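Local coordinates for colicin-B (Escherichia coli, PDB 1RH1), which kills Escherichia coli and closely related bacteria by forming channels that depolarise the cytoplasmic membrane and dissipate cellular energy, at residues Thr260-Asn265 / Ala285-Asp290; Leu171-Gln176 / Ser295-Ala300. All blocks are in the same frame, centred on the assembly; numbering follows the deposited sequence.

Contact 1: Thr260-Asn265 / Ala285-Asp290; sequences TMSSNN and AVEILD
Asn265 and Val286 bring the two backbones closest, their CA atoms 4.9 Å apart. Strand 260-262 ends at Ser262, where a type I turn to Asn265 redirects the chain toward strand 281-286 as that strand runs out into a loop. The CA-H of Asn265 points at the carbonyl oxygen of Ala285 (CA to O 3.5 Å), just before the antiparallel pairing begins, in which Ala285 is backbone-bonded to His266.

The Asn265 amide lies against the backbone at Val286 and Glu287, its side chain crossing that of Glu287 at about a right angle. Glu287 makes most of the remaining side-chain contact. With CG anti to the backbone N (chi1 -179°) and the chain extended beyond it, the carboxylate is brought to the turn, where OE2 lies 3.6 Å from CB of Asn264. The amide of Asn264 stands 77° from the carboxylate plane. Ser262 OG is 3.4 Å from OE2 of Glu287 and 4.1 Å from CD1 of Leu289, so this buried hydroxyl has a charged neighbour and an aliphatic one.

Outside the two segments, Glu287 OE2 is hydrogen-bonded to Ser24 OG of the TonB box, and Met261 shares backbone hydrogen bonds with Val20 and Trp22. The arrangement is a beta turn leading from a short parallel pairing, in which strand 20-22 of the TonB box lies beside strand 260-262, into an antiparallel pair of the larger mixed sheet.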
ATOM      1  N   THR A 260       2.109  -7.712  -7.395  1.00  7.17           N
ATOM      2  CA  THR A 260       1.631  -9.035  -6.988  1.00  8.50           C
ATOM      3  C   THR A 260       2.724 -10.025  -6.584  1.00  8.51           C
ATOM      4  O   THR A 260       3.735 -10.121  -7.277  1.00  8.29           O
ATOM      5  CB  THR A 260       0.796  -9.738  -8.097  1.00  5.98           C
ATOM      6  OG1 THR A 260       1.600  -9.647  -9.256  1.00 11.35           O
ATOM      7  CG2 THR A 260      -0.551  -9.142  -8.409  1.00  5.55           C
ATOM      8  N   MET A 261       2.589 -10.758  -5.470  1.00  8.00           N
ATOM      9  CA  MET A 261       3.534 -11.818  -5.157  1.00 13.09           C
ATOM     10  C   MET A 261       2.906 -13.147  -5.504  1.00 13.71           C
ATOM     11  O   MET A 261       1.803 -13.441  -5.045  1.00 13.52           O
ATOM     12  CB  MET A 261       3.937 -11.846  -3.669  1.00 19.48           C
ATOM     13  CG  MET A 261       3.032 -11.204  -2.603  1.00 30.88           C
ATOM     14  SD  MET A 261       3.799 -11.030  -0.958  1.00 38.23           S
ATOM     15  CE  MET A 261       5.098  -9.871  -1.349  1.00 34.46           C
ATOM     16  N   SER A 262       3.591 -13.921  -6.366  1.00 14.78           N
ATOM     17  CA  SER A 262       3.204 -15.276  -6.798  1.00 14.47           C
ATOM     18  C   SER A 262       3.063 -16.155  -5.557  1.00 15.97           C
ATOM     19  O   SER A 262       3.906 -16.052  -4.659  1.00 18.60           O
ATOM     20  CB  SER A 262       4.290 -15.821  -7.742  1.00 15.91           C
ATOM     21  OG  SER A 262       4.195 -17.198  -8.086  1.00 17.42           O
ATOM     22  N   SER A 263       2.035 -17.012  -5.428  1.00 15.15           N
ATOM     23  CA  SER A 263       1.848 -17.727  -4.166  1.00 16.21           C
ATOM     24  C   SER A 263       2.951 -18.721  -3.817  1.00 15.41           C
ATOM     25  O   SER A 263       3.127 -19.059  -2.647  1.00 14.34           O
ATOM     26  CB  SER A 263       0.516 -18.475  -4.172  1.00 15.50           C
ATOM     27  OG  SER A 263       0.604 -19.704  -4.885  1.00 19.46           O
ATOM     28  N   ASN A 264       3.703 -19.169  -4.833  1.00 15.15           N
ATOM     29  CA  ASN A 264       4.732 -20.180  -4.640  1.00 12.10           C
ATOM     30  C   ASN A 264       6.161 -19.693  -4.510  1.00 10.50           C
ATOM     31  O   ASN A 264       7.094 -20.490  -4.417  1.00 11.66           O
ATOM     32  CB  ASN A 264       4.622 -21.185  -5.782  1.00 16.23           C
ATOM     33  CG  ASN A 264       3.312 -21.980  -5.781  1.00 19.31           C
ATOM     34  OD1 ASN A 264       2.832 -22.354  -6.847  1.00 21.61           O
ATOM     35  ND2 ASN A 264       2.672 -22.283  -4.648  1.00 16.22           N
ATOM     36  N   ASN A 265       6.319 -18.370  -4.439  1.00  7.94           N
ATOM     37  CA  ASN A 265       7.584 -17.672  -4.205  1.00  4.15           C
ATOM     38  C   ASN A 265       7.804 -17.222  -2.748  1.00  5.51           C
ATOM     39  O   ASN A 265       6.901 -16.702  -2.085  1.00  2.00           O
ATOM     40  CB  ASN A 265       7.664 -16.445  -5.119  1.00  5.26           C
ATOM     41  CG  ASN A 265       7.826 -16.729  -6.603  1.00  5.44           C
ATOM     42  OD1 ASN A 265       7.739 -15.855  -7.469  1.00  5.58           O
ATOM     43  ND2 ASN A 265       8.064 -17.988  -6.921  1.00 11.64           N
ATOM     44  N   ALA A 285      13.627 -18.075  -3.225  1.00  2.85           N
ATOM     45  CA  ALA A 285      13.208 -19.193  -4.056  1.00  2.00           C
ATOM     46  C   ALA A 285      12.018 -18.877  -4.947  1.00  4.74           C
ATOM     47  O   ALA A 285      10.858 -18.912  -4.521  1.00  7.97           O
ATOM     48  CB  ALA A 285      12.849 -20.369  -3.164  1.00  2.00           C
ATOM     49  N   VAL A 286      12.325 -18.634  -6.221  1.00  2.00           N
ATOM     50  CA  VAL A 286      11.354 -18.229  -7.229  1.00  3.63           C
ATOM     51  C   VAL A 286      10.906 -19.308  -8.204  1.00  2.00           C
ATOM     52  O   VAL A 286      11.654 -20.185  -8.598  1.00  2.00           O
ATOM     53  CB  VAL A 286      11.982 -17.017  -7.970  1.00  5.36           C
ATOM     54  CG1 VAL A 286      11.214 -16.568  -9.201  1.00  2.00           C
ATOM     55  CG2 VAL A 286      11.975 -15.867  -6.983  1.00  2.07           C
ATOM     56  N   GLU A 287       9.670 -19.181  -8.656  1.00  2.00           N
ATOM     57  CA  GLU A 287       9.042 -20.031  -9.649  1.00  4.70           C
ATOM     58  C   GLU A 287       9.029 -19.406 -11.053  1.00  7.85           C
ATOM     59  O   GLU A 287       8.354 -18.396 -11.285  1.00  8.52           O
ATOM     60  CB  GLU A 287       7.648 -20.293  -9.163  1.00  3.89           C
ATOM     61  CG  GLU A 287       6.810 -21.186 -10.042  1.00  9.88           C
ATOM     62  CD  GLU A 287       5.405 -21.327  -9.499  1.00 15.61           C
ATOM     63  OE1 GLU A 287       4.976 -22.462  -9.298  1.00 18.08           O
ATOM     64  OE2 GLU A 287       4.752 -20.303  -9.272  1.00 18.93           O
ATOM     65  N   ILE A 288       9.781 -19.990 -12.004  1.00  4.84           N
ATOM     66  CA  ILE A 288       9.863 -19.567 -13.406  1.00  7.31           C
ATOM     67  C   ILE A 288       8.454 -19.783 -13.985  1.00 12.17           C
ATOM     68  O   ILE A 288       8.009 -20.930 -14.071  1.00 12.35           O
ATOM     69  CB  ILE A 288      10.889 -20.426 -14.259  1.00  4.00           C
ATOM     70  CG1 ILE A 288      11.714 -21.358 -13.387  1.00  9.51           C
ATOM     71  CG2 ILE A 288      11.853 -19.529 -14.994  1.00  2.00           C
ATOM     72  CD1 ILE A 288      10.936 -22.638 -12.910  1.00 11.35           C
ATOM     73  N   LEU A 289       7.697 -18.709 -14.314  1.00 12.21           N
ATOM     74  CA  LEU A 289       6.339 -18.750 -14.875  1.00  4.53           C
ATOM     75  C   LEU A 289       6.351 -18.993 -16.386  1.00  6.99           C
ATOM     76  O   LEU A 289       7.218 -18.505 -17.116  1.00  5.70           O
ATOM     77  CB  LEU A 289       5.634 -17.414 -14.544  1.00  4.82           C
ATOM     78  CG  LEU A 289       4.588 -17.220 -13.420  1.00  2.00           C
ATOM     79  CD1 LEU A 289       5.094 -17.543 -12.032  1.00  7.70           C
ATOM     80  CD2 LEU A 289       4.271 -15.758 -13.353  1.00  2.00           C
ATOM     81  N   ASP A 290       5.382 -19.777 -16.875  1.00 12.26           N
ATOM     82  CA  ASP A 290       5.253 -20.116 -18.299  1.00 13.97           C
ATOM     83  C   ASP A 290       4.462 -19.101 -19.103  1.00 14.25           C
ATOM     84  O   ASP A 290       3.737 -18.303 -18.522  1.00 17.23           O
ATOM     85  CB  ASP A 290       4.600 -21.508 -18.476  1.00 17.27           C
ATOM     86  CG  ASP A 290       3.271 -21.791 -17.778  1.00 23.64           C
ATOM     87  OD1 ASP A 290       3.117 -21.456 -16.596  1.00 27.10           O
ATOM     88  OD2 ASP A 290       2.399 -22.387 -18.420  1.00 28.10           O
TER

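Contact 2: Leu171-Gln176 / Ser295-Ala300; sequences LTDLMQ and SQRQEA
Arg297 reaches out from the helix and meets Asp173 of the strand tip to tip, forming a salt bridge. Strand and helix segments run nearly perpendicular (86°), with their axes 9.0 Å apart at closest approach. The arginine grips the carboxylate end-on with its two terminal nitrogens: NH1 binds Asp173 OD2 at 3.0 Å and NH2 binds Asp173 OD1 at 3.2 Å, while a weaker bond joins NH1 to OD1. Both oxygens are approached on the syn side, but the carboxylate and guanidinium planes are turned 48° apart, so the fork is skewed rather than flat. CG of Arg297 is anti to the backbone N (chi1 -171°) and the chain is extended from there to NE, giving it the reach to Asp173.

Packing is tightest along the arginine's aliphatic stem. Met175, bent at chi2 and chi3, crosses it obliquely, with SD 3.4 Å from Arg297 CD and its own CG 3.7 Å from the same carbon. A second acceptor, Thr260 O, takes a hydrogen bond from NH2, so this buried guanidinium is held by strand and neighbouring backbone together; the pairing would be expected to favour the charged forms of both residues.

Toward Gln298 the contact is looser. Its OE1 comes no closer than 3.8 Å to Met175 O and hydrogen-bonds instead to Gly178 N, in the turn between strands 169-176 and 179-186. Ser295 and Glu299 of the same turns are exposed, which marks the solvent side. The whole is a helix set nearly perpendicular to one strand of a beta hairpin and touching its turn, joined by a buried salt bridge, near the start of the long helix 291-340 that leads into the pore-forming part of the toxin.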
ATOM      1  N   LEU A 171      15.639  -9.865  -2.342  1.00  2.00           N
ATOM      2  CA  LEU A 171      15.784 -10.414  -3.668  1.00  2.00           C
ATOM      3  C   LEU A 171      14.517 -11.187  -4.037  1.00  2.00           C
ATOM      4  O   LEU A 171      14.216 -12.227  -3.467  1.00  4.96           O
ATOM      5  CB  LEU A 171      17.026 -11.284  -3.639  1.00  2.00           C
ATOM      6  CG  LEU A 171      18.341 -10.720  -4.104  1.00  2.00           C
ATOM      7  CD1 LEU A 171      18.649  -9.394  -3.487  1.00  2.00           C
ATOM      8  CD2 LEU A 171      19.382 -11.715  -3.751  1.00  2.00           C
ATOM      9  N   THR A 172      13.693 -10.663  -4.939  1.00  2.00           N
ATOM     10  CA  THR A 172      12.455 -11.297  -5.409  1.00  5.32           C
ATOM     11  C   THR A 172      12.275 -11.093  -6.903  1.00  5.99           C
ATOM     12  O   THR A 172      13.261 -10.814  -7.581  1.00  5.83           O
ATOM     13  CB  THR A 172      11.185 -10.735  -4.743  1.00  8.47           C
ATOM     14  OG1 THR A 172      11.224  -9.320  -4.846  1.00 11.99           O
ATOM     15  CG2 THR A 172      11.062 -11.179  -3.311  1.00 17.89           C
ATOM     16  N   ASP A 173      11.075 -11.203  -7.483  1.00  2.00           N
ATOM     17  CA  ASP A 173      10.991 -11.054  -8.921  1.00  3.50           C
ATOM     18  C   ASP A 173      10.120  -9.896  -9.351  1.00  5.62           C
ATOM     19  O   ASP A 173       9.392  -9.324  -8.551  1.00  9.68           O
ATOM     20  CB  ASP A 173      10.531 -12.401  -9.543  1.00  2.00           C
ATOM     21  CG  ASP A 173       9.081 -12.844  -9.524  1.00  4.68           C
ATOM     22  OD1 ASP A 173       8.336 -12.563  -8.589  1.00  8.55           O
ATOM     23  OD2 ASP A 173       8.694 -13.513 -10.473  1.00  7.01           O
ATOM     24  N   LEU A 174      10.270  -9.520 -10.620  1.00  5.45           N
ATOM     25  CA  LEU A 174       9.661  -8.337 -11.199  1.00  3.50           C
ATOM     26  C   LEU A 174       8.981  -8.661 -12.504  1.00  3.04           C
ATOM     27  O   LEU A 174       9.621  -8.964 -13.524  1.00  2.00           O
ATOM     28  CB  LEU A 174      10.695  -7.259 -11.528  1.00  4.45           C
ATOM     29  CG  LEU A 174      10.703  -5.942 -10.871  1.00  2.00           C
ATOM     30  CD1 LEU A 174      11.279  -5.001 -11.861  1.00  2.00           C
ATOM     31  CD2 LEU A 174       9.334  -5.516 -10.440  1.00  2.00           C
ATOM     32  N   MET A 175       7.667  -8.528 -12.477  1.00  2.00           N
ATOM     33  CA  MET A 175       6.929  -8.712 -13.705  1.00  4.57           C
ATOM     34  C   MET A 175       7.040  -7.426 -14.509  1.00  5.86           C
ATOM     35  O   MET A 175       6.433  -6.417 -14.161  1.00  4.93           O
ATOM     36  CB  MET A 175       5.502  -9.024 -13.341  1.00  8.74           C
ATOM     37  CG  MET A 175       4.856 -10.151 -14.137  1.00  6.08           C
ATOM     38  SD  MET A 175       5.742 -11.701 -14.065  1.00  2.00           S
ATOM     39  CE  MET A 175       5.864 -11.516 -15.796  1.00  2.00           C
ATOM     40  N   GLN A 176       7.878  -7.398 -15.549  1.00  5.03           N
ATOM     41  CA  GLN A 176       8.014  -6.201 -16.359  1.00  6.94           C
ATOM     42  C   GLN A 176       7.751  -6.418 -17.833  1.00 11.37           C
ATOM     43  O   GLN A 176       8.624  -6.839 -18.594  1.00 13.14           O
ATOM     44  CB  GLN A 176       9.383  -5.630 -16.225  1.00  4.83           C
ATOM     45  CG  GLN A 176       9.546  -5.033 -14.870  1.00 11.69           C
ATOM     46  CD  GLN A 176      10.067  -3.610 -14.917  1.00 15.51           C
ATOM     47  OE1 GLN A 176       9.397  -2.685 -14.443  1.00 16.53           O
ATOM     48  NE2 GLN A 176      11.269  -3.416 -15.486  1.00 18.95           N
ATOM     49  N   SER A 295       1.147 -13.592 -18.994  1.00 11.71           N
ATOM     50  CA  SER A 295      -0.004 -12.766 -19.348  1.00 11.33           C
ATOM     51  C   SER A 295      -1.031 -12.676 -18.215  1.00 14.14           C
ATOM     52  O   SER A 295      -1.586 -11.603 -17.954  1.00 13.62           O
ATOM     53  CB  SER A 295      -0.682 -13.344 -20.557  1.00  9.78           C
ATOM     54  OG  SER A 295       0.269 -13.514 -21.593  1.00 19.30           O
ATOM     55  N   GLN A 296      -1.288 -13.801 -17.523  1.00 13.24           N
ATOM     56  CA  GLN A 296      -2.192 -13.839 -16.381  1.00 16.70           C
ATOM     57  C   GLN A 296      -1.761 -12.876 -15.301  1.00 17.14           C
ATOM     58  O   GLN A 296      -2.580 -12.120 -14.771  1.00 16.81           O
ATOM     59  CB  GLN A 296      -2.239 -15.178 -15.681  1.00 21.36           C
ATOM     60  CG  GLN A 296      -3.192 -16.264 -16.123  1.00 29.29           C
ATOM     61  CD  GLN A 296      -3.408 -17.228 -14.959  1.00 33.68           C
ATOM     62  OE1 GLN A 296      -2.983 -18.387 -14.976  1.00 35.86           O
ATOM     63  NE2 GLN A 296      -4.066 -16.747 -13.897  1.00 33.72           N
ATOM     64  N   ARG A 297      -0.447 -12.967 -15.001  1.00 15.48           N
ATOM     65  CA  ARG A 297       0.181 -12.154 -13.972  1.00 12.16           C
ATOM     66  C   ARG A 297       0.361 -10.718 -14.421  1.00 11.61           C
ATOM     67  O   ARG A 297       0.285  -9.824 -13.579  1.00  9.77           O
ATOM     68  CB  ARG A 297       1.558 -12.698 -13.571  1.00 12.52           C
ATOM     69  CG  ARG A 297       2.099 -11.964 -12.343  1.00 13.76           C
ATOM     70  CD  ARG A 297       3.347 -12.613 -11.801  1.00 15.00           C
ATOM     71  NE  ARG A 297       3.816 -11.949 -10.592  1.00 12.74           N
ATOM     72  CZ  ARG A 297       4.941 -12.332  -9.983  1.00 14.31           C
ATOM     73  NH1 ARG A 297       5.702 -13.334 -10.436  1.00 12.99           N
ATOM     74  NH2 ARG A 297       5.302 -11.699  -8.881  1.00 12.69           N
ATOM     75  N   GLN A 298       0.569 -10.463 -15.717  1.00  8.79           N
ATOM     76  CA  GLN A 298       0.702  -9.094 -16.155  1.00  7.22           C
ATOM     77  C   GLN A 298      -0.601  -8.324 -16.064  1.00 10.00           C
ATOM     78  O   GLN A 298      -0.552  -7.123 -15.823  1.00 10.58           O
ATOM     79  CB  GLN A 298       1.198  -9.019 -17.576  1.00  2.00           C
ATOM     80  CG  GLN A 298       1.726  -7.627 -17.865  1.00  2.00           C
ATOM     81  CD  GLN A 298       2.742  -7.140 -16.837  1.00  4.16           C
ATOM     82  OE1 GLN A 298       3.940  -7.438 -16.895  1.00  4.30           O
ATOM     83  NE2 GLN A 298       2.252  -6.379 -15.861  1.00  2.00           N
ATOM     84  N   GLU A 299      -1.770  -8.972 -16.212  1.00 11.92           N
ATOM     85  CA  GLU A 299      -3.027  -8.259 -16.053  1.00 14.74           C
ATOM     86  C   GLU A 299      -3.340  -8.106 -14.586  1.00 15.71           C
ATOM     87  O   GLU A 299      -3.895  -7.087 -14.183  1.00 12.39           O
ATOM     88  CB  GLU A 299      -4.172  -8.991 -16.751  1.00 16.93           C
ATOM     89  CG  GLU A 299      -3.940  -9.145 -18.269  1.00 30.15           C
ATOM     90  CD  GLU A 299      -3.319  -7.953 -19.043  1.00 37.45           C
ATOM     91  OE1 GLU A 299      -3.815  -6.813 -18.938  1.00 38.53           O
ATOM     92  OE2 GLU A 299      -2.326  -8.184 -19.758  1.00 39.05           O
ATOM     93  N   ALA A 300      -2.922  -9.092 -13.778  1.00 12.67           N
ATOM     94  CA  ALA A 300      -3.061  -9.023 -12.330  1.00 11.50           C
ATOM     95  C   ALA A 300      -2.278  -7.821 -11.793  1.00 10.91           C
ATOM     96  O   ALA A 300      -2.720  -7.116 -10.880  1.00 10.13           O
ATOM     97  CB  ALA A 300      -2.518 -10.301 -11.709  1.00 11.24           C
TER

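In the fold
From the N terminus the chain first lays down 171-176, then 260-265, 285-290 and finally 295-300. Contact 1 closes a short loop that holds strand 266-271 and most of strand 281-286; contact 2 closes a far longer one that contains the whole of it. Their centres lie about 9 Å apart, and they meet directly: besides the bond to Thr260, Arg297 packs its CD 3.6 Å from CD2 of Leu289. The few residues from 290 to 295 lead straight from one contact to the other. Together they tie the TonB-box strand pair, the loop leaving the mixed sheet and the antiparallel sheet to the early turns of helix 291-340.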